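Local structure of LAS seventeen-binding protein 3 (1OOT) at residues S34-Q37 / N38-W41. The protein probably binds actin filaments and phosphatidylinositol lipids, interacts with LAS17, and is represented here by its SH3 domain. Sequence-based numbering, arbitrary orientation. Where two conformers were deposited one is given.
Sequences SDSQ and NDWW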
# COMPACT_ATOMS: atom_id res chain seq x y z
N SER A 34 -9.64 -3.48 4.13
CA SER A 34 -11.09 -3.63 4.03
C SER A 34 -11.39 -4.90 3.32
O SER A 34 -10.48 -5.66 3.01
CB SER A 34 -11.60 -2.50 3.18
OG SER A 34 -11.27 -2.73 1.82
N ASP A 35 -12.68 -5.16 3.07
CA ASP A 35 -13.15 -6.35 2.37
C ASP A 35 -13.07 -6.29 0.86
O ASP A 35 -13.43 -7.25 0.19
CB ASP A 35 -14.58 -6.72 2.78
CG ASP A 35 -14.70 -6.96 4.24
OD1 ASP A 35 -13.76 -7.53 4.84
OD2 ASP A 35 -15.67 -6.55 4.90
N SER A 36 -12.49 -5.22 0.31
CA SER A 36 -12.29 -5.09 -1.13
C SER A 36 -10.90 -4.63 -1.42
O SER A 36 -10.41 -3.65 -0.88
CB SER A 36 -13.21 -4.07 -1.72
OG SER A 36 -12.89 -3.70 -3.06
N GLN A 37 -10.30 -5.30 -2.40
CA GLN A 37 -9.00 -4.90 -2.88
C GLN A 37 -9.03 -3.76 -3.90
O GLN A 37 -8.05 -3.45 -4.53
CB GLN A 37 -8.27 -6.12 -3.43
CG GLN A 37 -6.84 -5.90 -2.91
CD GLN A 37 -5.85 -6.97 -3.10
OE1 GLN A 37 -4.71 -6.65 -3.40
NE2 GLN A 37 -6.21 -8.19 -2.83
N ASN A 38 -10.17 -3.07 -4.00
CA ASN A 38 -10.33 -1.85 -4.76
C ASN A 38 -10.44 -0.64 -3.89
O ASN A 38 -10.65 0.47 -4.38
CB ASN A 38 -11.52 -1.96 -5.71
CG ASN A 38 -11.25 -2.85 -6.87
OD1 ASN A 38 -12.11 -3.67 -7.26
ND2 ASN A 38 -10.09 -2.70 -7.45
N ASP A 39 -10.30 -0.82 -2.59
CA ASP A 39 -10.39 0.31 -1.67
C ASP A 39 -9.00 0.84 -1.38
O ASP A 39 -7.99 0.25 -1.78
CB ASP A 39 -11.01 -0.18 -0.36
CG ASP A 39 -12.45 -0.53 -0.47
OD1 ASP A 39 -13.09 -0.02 -1.42
OD2 ASP A 39 -12.97 -1.33 0.33
N TRP A 40 -8.94 1.87 -0.60
CA TRP A 40 -7.65 2.33 -0.20
C TRP A 40 -7.40 1.69 1.15
O TRP A 40 -8.28 1.66 2.00
CB TRP A 40 -7.66 3.85 -0.19
CG TRP A 40 -7.61 4.41 -1.57
CD1 TRP A 40 -8.52 4.22 -2.55
CD2 TRP A 40 -6.60 5.23 -2.12
NE1 TRP A 40 -8.14 4.88 -3.69
CE2 TRP A 40 -6.94 5.49 -3.46
CE3 TRP A 40 -5.41 5.75 -1.64
CZ2 TRP A 40 -6.18 6.32 -4.28
CZ3 TRP A 40 -4.65 6.54 -2.46
CH2 TRP A 40 -5.03 6.79 -3.79
N TRP A 41 -6.23 1.05 1.28
CA TRP A 41 -5.79 0.42 2.49
C TRP A 41 -4.71 1.28 3.13
O TRP A 41 -4.25 2.24 2.53
CB TRP A 41 -5.27 -1.01 2.20
CG TRP A 41 -6.34 -1.97 1.78
CD1 TRP A 41 -7.69 -1.77 1.68
CD2 TRP A 41 -6.12 -3.33 1.44
NE1 TRP A 41 -8.31 -2.93 1.29
CE2 TRP A 41 -7.37 -3.90 1.11
CE3 TRP A 41 -4.97 -4.12 1.33
CZ2 TRP A 41 -7.50 -5.22 0.73
CZ3 TRP A 41 -5.10 -5.43 0.89
CH2 TRP A 41 -6.35 -5.96 0.60
O HOH W 1 -13.84 -5.05 -5.04
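Ser34 OG gathers three bonds at the tight inner side of this local turn. Ser34 OG gives its proton to Asp39 OD2 at 2.7 Å, on the anti lone pair of that oxygen. Trp41 NE1 donates to Ser34 OG at 3.0 Å, with Ser34 OG at the edge of the indole, near its plane, and the backbone N of Ser36 donates to the same hydroxyl, closing an ST turn. Its chi1 of 74°, setting OG between its own backbone N and carbonyl carbon, turns the hydroxyl toward all three. Trp41 NE1 also reaches Ser36 O in a weak, bent bond (3.1 Å, 127°), and the same carbonyl weakly accepts Asp39 N across the type I turn from Ser36 to Asp39. This is the n-Src loop of the SH3 fold, leading from strand 27-30 into strand 40-45, where Trp41 is the buried second residue of the WW pair. On the looser side, Gln37 CG packs against Trp41 CH2 at 3.5 Å, the two side chains meeting at a slant. A leucine in place of Trp41 would probably leave Ser34 OG and Ser36 O without their indole donor and Gln37 CG without its ring contact. Farther out, Ser36 OG accepts Asn38 N at 2.9 Å, while a water bridges this hydroxyl to Asn38 OD1.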